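Local structure of VP5 (Halorubrum pleomorphic virus 2, 6QGI) at residues L40-Y45 against V213-D218; P31-T36 against L128-N133. The protein is an envelope protein of an archaeal pleomorphic virus and probably mediates fusion of the viral membrane with that of its host cell. All coordinates share one frame; numbering follows the deposited sequence.

How the interactions relate
Both contacts gather round the start of helix 37-60, within the N-terminal envelope-protein region, with centres about 13 Å apart and on the same side of the chain's centre. Their segments alternate along the chain: 31-36, 40-45, 128-133, then 213-218. Interaction 2 sets the loop leading into helix 37-60 against the end of helix 91-133, while interaction 1 sets the first turns of helix 37-60 against the hairpin of strands 212-215 and 218-221. The two meet directly, Leu-40 packing on Thr-130 and Pro-31 on the backbone of Gln-43 and Val-44. Loop, two helices and hairpin thus form one continuous packed unit.

Interaction 1: L40-Y45 against V213-D218; sequences LKQQVY and VQYDGD. Unlike the reference sequence in segment 213-218: Asp-218 (reference Asn).
A two-stranded beta-hairpin packs against the early turns of helix 37-60, and its type I' turn, Tyr-215 to Asp-218, carries Gly-217 at backbone angles suited to glycine. Tyr-215, with CG anti to its backbone N (chi1 171°), spreads its ring against the helix. CA of Gln-42 stands 3.7 Å above the centroid of the Tyr-215 ring, 3° off the normal, a CH-pi contact, while Asp-216 CB lies over the opposite face. A flat aromatic suits this site because it can lie close on helix backbone. The Gln-42 side chain runs alongside the ring, and the Tyr-215 hydroxyl is hydrogen-bonded to Asp-38. Tyr-45 crosses Tyr-215 at about a right angle, their CB atoms 3.6 Å apart. The Tyr-45 ring reaches across the hairpin, with Val-213 O at its edge, until Tyr-45 OH comes 3.4 Å from Asp-218 CB. Earlier in the strand, branched Val-213 brings CG1 to 3.6 Å from Tyr-45 CA and 3.9 Å from Val-44 CG1; Val-44 continues this apolar layer onto Ile-127 and Val-131 of helix 91-133. Alternation turns Val-213 and Tyr-215 inward and Gln-214 away, typical of a beta-hairpin packed by one face on a helix.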
ATOM      1  N   LEU A  40      27.816   3.168  -2.770  1.00 22.78           N
ATOM      2  CA  LEU A  40      26.968   4.331  -2.481  1.00 21.59           C
ATOM      3  C   LEU A  40      25.891   4.480  -3.551  1.00 24.67           C
ATOM      4  O   LEU A  40      24.730   4.663  -3.212  1.00 24.86           O
ATOM      5  CB  LEU A  40      27.779   5.636  -2.341  1.00 22.06           C
ATOM      6  CG  LEU A  40      26.966   6.906  -2.025  1.00 25.68           C
ATOM      7  CD1 LEU A  40      26.247   6.795  -0.695  1.00 25.28           C
ATOM      8  CD2 LEU A  40      27.833   8.136  -2.061  1.00 27.47           C
ATOM      9  N   LYS A  41      26.269   4.350  -4.827  1.00 20.66           N
ATOM     10  CA  LYS A  41      25.366   4.434  -5.972  1.00 19.75           C
ATOM     11  C   LYS A  41      24.279   3.349  -5.877  1.00 23.40           C
ATOM     12  O   LYS A  41      23.103   3.622  -6.143  1.00 22.76           O
ATOM     13  CB  LYS A  41      26.161   4.309  -7.282  1.00 22.05           C
ATOM     14  CG  LYS A  41      27.162   5.444  -7.499  1.00 31.14           C
ATOM     15  CD  LYS A  41      27.651   5.550  -8.937  1.00 38.24           C
ATOM     16  CE  LYS A  41      28.939   4.803  -9.176  1.00 46.04           C
ATOM     17  NZ  LYS A  41      29.350   4.878 -10.600  1.00 54.81           N
ATOM     18  N   GLN A  42      24.686   2.143  -5.443  1.00 19.84           N
ATOM     19  CA  GLN A  42      23.853   0.967  -5.237  1.00 19.14           C
ATOM     20  C   GLN A  42      22.886   1.188  -4.073  1.00 24.60           C
ATOM     21  O   GLN A  42      21.686   0.942  -4.218  1.00 24.31           O
ATOM     22  CB  GLN A  42      24.751  -0.259  -4.978  1.00 20.47           C
ATOM     23  CG  GLN A  42      24.002  -1.520  -4.570  1.00 33.97           C
ATOM     24  CD  GLN A  42      24.713  -2.785  -4.963  1.00 54.00           C
ATOM     25  OE1 GLN A  42      24.233  -3.541  -5.812  1.00 51.23           O
ATOM     26  NE2 GLN A  42      25.862  -3.059  -4.349  1.00 43.20           N
ATOM     27  N   GLN A  43      23.416   1.631  -2.921  1.00 22.29           N
ATOM     28  CA  GLN A  43      22.653   1.864  -1.698  1.00 21.92           C
ATOM     29  C   GLN A  43      21.710   3.056  -1.825  1.00 26.40           C
ATOM     30  O   GLN A  43      20.646   3.016  -1.212  1.00 26.56           O
ATOM     31  CB  GLN A  43      23.575   2.021  -0.491  1.00 23.65           C
ATOM     32  CG  GLN A  43      24.103   0.683   0.004  1.00 28.01           C
ATOM     33  CD  GLN A  43      24.758   0.737   1.357  1.00 31.75           C
ATOM     34  OE1 GLN A  43      24.428   1.552   2.225  1.00 28.49           O
ATOM     35  NE2 GLN A  43      25.692  -0.159   1.573  1.00 17.47           N
ATOM     36  N   VAL A  44      22.074   4.095  -2.614  1.00 22.93           N
ATOM     37  CA  VAL A  44      21.204   5.255  -2.884  1.00 22.73           C
ATOM     38  C   VAL A  44      19.997   4.748  -3.705  1.00 26.57           C
ATOM     39  O   VAL A  44      18.857   5.117  -3.418  1.00 26.55           O
ATOM     40  CB  VAL A  44      21.961   6.424  -3.593  1.00 27.09           C
ATOM     41  CG1 VAL A  44      20.999   7.429  -4.228  1.00 26.68           C
ATOM     42  CG2 VAL A  44      22.913   7.130  -2.633  1.00 27.53           C
ATOM     43  N   TYR A  45      20.264   3.867  -4.691  1.00 22.76           N
ATOM     44  CA  TYR A  45      19.253   3.262  -5.553  1.00 21.75           C
ATOM     45  C   TYR A  45      18.329   2.379  -4.731  1.00 25.57           C
ATOM     46  O   TYR A  45      17.115   2.446  -4.916  1.00 25.84           O
ATOM     47  CB  TYR A  45      19.917   2.464  -6.698  1.00 22.52           C
ATOM     48  CG  TYR A  45      18.939   1.839  -7.677  1.00 22.48           C
ATOM     49  CD1 TYR A  45      18.372   2.593  -8.704  1.00 23.93           C
ATOM     50  CD2 TYR A  45      18.577   0.499  -7.575  1.00 22.29           C
ATOM     51  CE1 TYR A  45      17.475   2.025  -9.605  1.00 23.27           C
ATOM     52  CE2 TYR A  45      17.684  -0.081  -8.473  1.00 22.46           C
ATOM     53  CZ  TYR A  45      17.135   0.687  -9.486  1.00 29.06           C
ATOM     54  OH  TYR A  45      16.249   0.124 -10.365  1.00 30.78           O
ATOM     55  N   VAL A 213      16.486   8.339  -9.677  1.00 20.82           N
ATOM     56  CA  VAL A 213      17.675   7.677  -9.140  1.00 21.71           C
ATOM     57  C   VAL A 213      18.093   6.590 -10.121  1.00 27.09           C
ATOM     58  O   VAL A 213      17.284   5.744 -10.487  1.00 26.34           O
ATOM     59  CB  VAL A 213      17.476   7.130  -7.707  1.00 25.28           C
ATOM     60  CG1 VAL A 213      18.741   6.448  -7.202  1.00 25.34           C
ATOM     61  CG2 VAL A 213      17.073   8.245  -6.756  1.00 25.52           C
ATOM     62  N   GLN A 214      19.349   6.630 -10.551  1.00 25.74           N
ATOM     63  CA  GLN A 214      19.887   5.664 -11.496  1.00 26.30           C
ATOM     64  C   GLN A 214      21.085   4.908 -10.919  1.00 29.77           C
ATOM     65  O   GLN A 214      21.868   5.476 -10.158  1.00 29.51           O
ATOM     66  CB  GLN A 214      20.266   6.358 -12.819  1.00 28.75           C
ATOM     67  CG  GLN A 214      21.309   7.481 -12.698  1.00 52.20           C
ATOM     68  CD  GLN A 214      21.653   8.104 -14.027  1.00 71.90           C
ATOM     69  OE1 GLN A 214      20.837   8.153 -14.957  1.00 63.36           O
ATOM     70  NE2 GLN A 214      22.871   8.621 -14.134  1.00 68.89           N
ATOM     71  N   TYR A 215      21.209   3.622 -11.291  1.00 26.29           N
ATOM     72  CA  TYR A 215      22.314   2.721 -10.947  1.00 26.20           C
ATOM     73  C   TYR A 215      22.331   1.513 -11.891  1.00 30.85           C
ATOM     74  O   TYR A 215      21.315   0.829 -12.055  1.00 30.48           O
ATOM     75  CB  TYR A 215      22.273   2.259  -9.472  1.00 26.58           C
ATOM     76  CG  TYR A 215      23.261   1.156  -9.135  1.00 28.14           C
ATOM     77  CD1 TYR A 215      24.622   1.425  -9.010  1.00 30.45           C
ATOM     78  CD2 TYR A 215      22.837  -0.155  -8.942  1.00 28.63           C
ATOM     79  CE1 TYR A 215      25.538   0.412  -8.730  1.00 31.56           C
ATOM     80  CE2 TYR A 215      23.743  -1.176  -8.652  1.00 29.78           C
ATOM     81  CZ  TYR A 215      25.093  -0.888  -8.548  1.00 37.24           C
ATOM     82  OH  TYR A 215      25.987  -1.894  -8.267  1.00 38.50           O
ATOM     83  N   ASP A 216      23.504   1.255 -12.489  1.00 28.27           N
ATOM     84  CA  ASP A 216      23.835   0.118 -13.361  1.00 28.65           C
ATOM     85  C   ASP A 216      22.828  -0.090 -14.522  1.00 31.49           C
ATOM     86  O   ASP A 216      22.462  -1.227 -14.841  1.00 30.89           O
ATOM     87  CB  ASP A 216      23.962  -1.164 -12.498  1.00 30.46           C
ATOM     88  CG  ASP A 216      24.735  -2.310 -13.122  1.00 38.72           C
ATOM     89  OD1 ASP A 216      25.700  -2.039 -13.877  1.00 39.14           O
ATOM     90  OD2 ASP A 216      24.381  -3.477 -12.852  1.00 44.04           O
ATOM     91  N   GLY A 217      22.415   1.011 -15.151  1.00 27.69           N
ATOM     92  CA  GLY A 217      21.478   0.983 -16.269  1.00 27.29           C
ATOM     93  C   GLY A 217      20.011   1.003 -15.887  1.00 31.17           C
ATOM     94  O   GLY A 217      19.154   1.273 -16.737  1.00 31.64           O
ATOM     95  N   ASP A 218      19.705   0.701 -14.611  1.00 26.95           N
ATOM     96  CA  ASP A 218      18.345   0.713 -14.060  1.00 25.49           C
ATOM     97  C   ASP A 218      18.136   2.009 -13.314  1.00 28.23           C
ATOM     98  O   ASP A 218      19.049   2.508 -12.657  1.00 27.80           O
ATOM     99  CB  ASP A 218      18.081  -0.497 -13.156  1.00 26.93           C
ATOM    100  CG  ASP A 218      18.603  -1.796 -13.729  1.00 42.15           C
ATOM    101  OD1 ASP A 218      18.108  -2.215 -14.804  1.00 43.45           O
ATOM    102  OD2 ASP A 218      19.526  -2.382 -13.120  1.00 49.43           O
TER

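Interaction 2: P31-T36 against L128-N133; sequences PPEGLT and LSTVVN
Van der Waals packing centres on Thr-130, a buried residue near the C-terminal end of helix 91-133, against which the loop 31-36 is laid. Its methyl, CG2, is anti to the backbone N and projects into the bend of the loop, lying against two carbonyls, 3.3 Å from Pro-32 O and 3.4 Å from Pro-31 O. The aliphatic part of Glu-33 crosses it obliquely, with CG 3.8 Å from Thr-130 CG2. Threonine suits the place because it offers a small methyl to the loop while its hydroxyl can turn back to its own helix. The same methyl also packs on Leu-40 of helix 37-60.

The polar groups follow two routes. Thr-130 OG1 lies beside its backbone N (chi1 -51°) and is hydrogen-bonded to Ser-126 O, one turn earlier; Pro-31 O also approaches that hydroxyl, at 3.2 Å. Further along the helix, Glu-33 extends beyond CG and carries its carboxylate over Asn-133. Glu-33 OE2 comes within 3.0 Å of Asn-133 ND2, the carboxylate and amide planes being 26° apart, and OE1 lies 3.4 Å from Asn-133 CB. Asn-133 ND2 is also 2.9 Å from Ser-129 O.

The backbone sets the course of the loop. Pro-31 and Pro-32 hold its start extended, with Pro-31 also resting on Gln-43 and Thr-47. Gly-34 (phi 86°) takes a left-handed conformation in which a CB would collide with the preceding carbonyl O. Leu-35 O accepts a hydrogen bond from His-134, just beyond helix 91-133, and Thr-36 occupies the N-cap position of helix 37-60. This is a helix lead-in that starts extended at a Pro-Pro pair, turns at a left-handed glycine and ends at an N-cap threonine, packed against the C-terminal turns of a neighbouring helix.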
ATOM      1  N   PRO A  31      21.941   5.904   2.875  1.00 23.12           N
ATOM      2  CA  PRO A  31      23.245   5.227   2.932  1.00 22.81           C
ATOM      3  C   PRO A  31      24.270   5.991   3.761  1.00 27.25           C
ATOM      4  O   PRO A  31      24.247   7.230   3.770  1.00 26.66           O
ATOM      5  CB  PRO A  31      23.677   5.160   1.464  1.00 24.33           C
ATOM      6  CG  PRO A  31      22.400   5.215   0.709  1.00 28.22           C
ATOM      7  CD  PRO A  31      21.512   6.116   1.476  1.00 23.78           C
ATOM      8  N   PRO A  32      25.194   5.269   4.426  1.00 23.81           N
ATOM      9  CA  PRO A  32      26.210   5.935   5.240  1.00 24.23           C
ATOM     10  C   PRO A  32      27.341   6.556   4.428  1.00 28.07           C
ATOM     11  O   PRO A  32      27.523   6.246   3.256  1.00 27.63           O
ATOM     12  CB  PRO A  32      26.756   4.792   6.099  1.00 26.28           C
ATOM     13  CG  PRO A  32      26.601   3.596   5.252  1.00 30.11           C
ATOM     14  CD  PRO A  32      25.317   3.794   4.523  1.00 24.97           C
ATOM     15  N   GLU A  33      28.136   7.403   5.083  1.00 25.31           N
ATOM     16  CA  GLU A  33      29.339   7.979   4.493  1.00 25.99           C
ATOM     17  C   GLU A  33      30.460   6.945   4.662  1.00 30.30           C
ATOM     18  O   GLU A  33      30.317   6.021   5.466  1.00 30.07           O
ATOM     19  CB  GLU A  33      29.673   9.325   5.156  1.00 28.56           C
ATOM     20  CG  GLU A  33      28.752  10.450   4.704  1.00 39.76           C
ATOM     21  CD  GLU A  33      29.110  11.862   5.128  1.00 67.52           C
ATOM     22  OE1 GLU A  33      30.317  12.195   5.180  1.00 70.49           O
ATOM     23  OE2 GLU A  33      28.168  12.649   5.381  1.00 62.84           O
ATOM     24  N   GLY A  34      31.533   7.074   3.896  1.00 27.21           N
ATOM     25  CA  GLY A  34      32.652   6.144   3.978  1.00 27.77           C
ATOM     26  C   GLY A  34      32.508   4.897   3.133  1.00 31.61           C
ATOM     27  O   GLY A  34      33.298   3.956   3.268  1.00 32.09           O
ATOM     28  N   LEU A  35      31.509   4.889   2.249  1.00 27.48           N
ATOM     29  CA  LEU A  35      31.250   3.770   1.351  1.00 27.15           C
ATOM     30  C   LEU A  35      32.097   3.867   0.080  1.00 32.72           C
ATOM     31  O   LEU A  35      32.588   4.951  -0.255  1.00 32.80           O
ATOM     32  CB  LEU A  35      29.759   3.744   0.965  1.00 26.08           C
ATOM     33  CG  LEU A  35      28.738   3.505   2.060  1.00 30.96           C
ATOM     34  CD1 LEU A  35      27.349   3.690   1.528  1.00 30.05           C
ATOM     35  CD2 LEU A  35      28.878   2.115   2.638  1.00 34.65           C
ATOM     36  N   THR A  36      32.255   2.737  -0.646  1.00 29.76           N
ATOM     37  CA  THR A  36      32.962   2.742  -1.931  1.00 30.62           C
ATOM     38  C   THR A  36      32.056   3.461  -2.931  1.00 35.34           C
ATOM     39  O   THR A  36      30.846   3.560  -2.688  1.00 35.10           O
ATOM     40  CB  THR A  36      33.376   1.326  -2.408  1.00 37.99           C
ATOM     41  OG1 THR A  36      32.223   0.510  -2.609  1.00 37.60           O
ATOM     42  CG2 THR A  36      34.360   0.636  -1.468  1.00 36.70           C
ATOM     43  N   LEU A 128      21.625  13.286  -0.322  1.00 28.39           N
ATOM     44  CA  LEU A 128      22.315  14.410  -0.966  1.00 28.73           C
ATOM     45  C   LEU A 128      23.521  14.885  -0.133  1.00 33.23           C
ATOM     46  O   LEU A 128      24.465  15.415  -0.710  1.00 34.32           O
ATOM     47  CB  LEU A 128      21.353  15.586  -1.244  1.00 28.65           C
ATOM     48  CG  LEU A 128      20.110  15.307  -2.106  1.00 31.56           C
ATOM     49  CD1 LEU A 128      19.093  16.412  -1.961  1.00 32.04           C
ATOM     50  CD2 LEU A 128      20.456  15.121  -3.557  1.00 33.21           C
ATOM     51  N   SER A 129      23.500  14.674   1.204  1.00 28.90           N
ATOM     52  CA  SER A 129      24.619  15.003   2.089  1.00 29.32           C
ATOM     53  C   SER A 129      25.742  14.000   1.851  1.00 31.20           C
ATOM     54  O   SER A 129      26.864  14.400   1.541  1.00 32.08           O
ATOM     55  CB  SER A 129      24.186  14.994   3.553  1.00 33.65           C
ATOM     56  OG  SER A 129      23.248  16.018   3.840  1.00 44.06           O
ATOM     57  N   THR A 130      25.411  12.696   1.928  1.00 25.13           N
ATOM     58  CA  THR A 130      26.315  11.562   1.712  1.00 24.30           C
ATOM     59  C   THR A 130      26.915  11.590   0.289  1.00 27.40           C
ATOM     60  O   THR A 130      28.083  11.232   0.118  1.00 28.40           O
ATOM     61  CB  THR A 130      25.569  10.237   1.974  1.00 29.22           C
ATOM     62  OG1 THR A 130      24.927  10.293   3.242  1.00 25.91           O
ATOM     63  CG2 THR A 130      26.481   9.047   1.968  1.00 30.80           C
ATOM     64  N   VAL A 131      26.129  12.019  -0.715  1.00 22.06           N
ATOM     65  CA  VAL A 131      26.574  12.089  -2.112  1.00 21.90           C
ATOM     66  C   VAL A 131      27.603  13.234  -2.261  1.00 27.88           C
ATOM     67  O   VAL A 131      28.729  12.963  -2.675  1.00 28.33           O
ATOM     68  CB  VAL A 131      25.384  12.190  -3.114  1.00 24.61           C
ATOM     69  CG1 VAL A 131      25.868  12.464  -4.527  1.00 24.66           C
ATOM     70  CG2 VAL A 131      24.536  10.917  -3.094  1.00 22.87           C
ATOM     71  N   VAL A 132      27.247  14.476  -1.861  1.00 25.51           N
ATOM     72  CA  VAL A 132      28.143  15.643  -1.924  1.00 27.04           C
ATOM     73  C   VAL A 132      29.448  15.356  -1.145  1.00 31.92           C
ATOM     74  O   VAL A 132      30.533  15.571  -1.694  1.00 32.62           O
ATOM     75  CB  VAL A 132      27.443  16.946  -1.434  1.00 31.63           C
ATOM     76  CG1 VAL A 132      28.444  18.069  -1.160  1.00 33.13           C
ATOM     77  CG2 VAL A 132      26.394  17.411  -2.437  1.00 31.10           C
ATOM     78  N   ASN A 133      29.336  14.829   0.098  1.00 27.83           N
ATOM     79  CA  ASN A 133      30.478  14.515   0.965  1.00 28.23           C
ATOM     80  C   ASN A 133      31.384  13.424   0.389  1.00 31.79           C
ATOM     81  O   ASN A 133      32.586  13.448   0.682  1.00 32.43           O
ATOM     82  CB  ASN A 133      30.027  14.128   2.369  1.00 28.41           C
ATOM     83  CG  ASN A 133      29.620  15.310   3.210  1.00 50.58           C
ATOM     84  OD1 ASN A 133      30.354  16.297   3.346  1.00 47.58           O
ATOM     85  ND2 ASN A 133      28.440  15.235   3.802  1.00 41.14           N
TER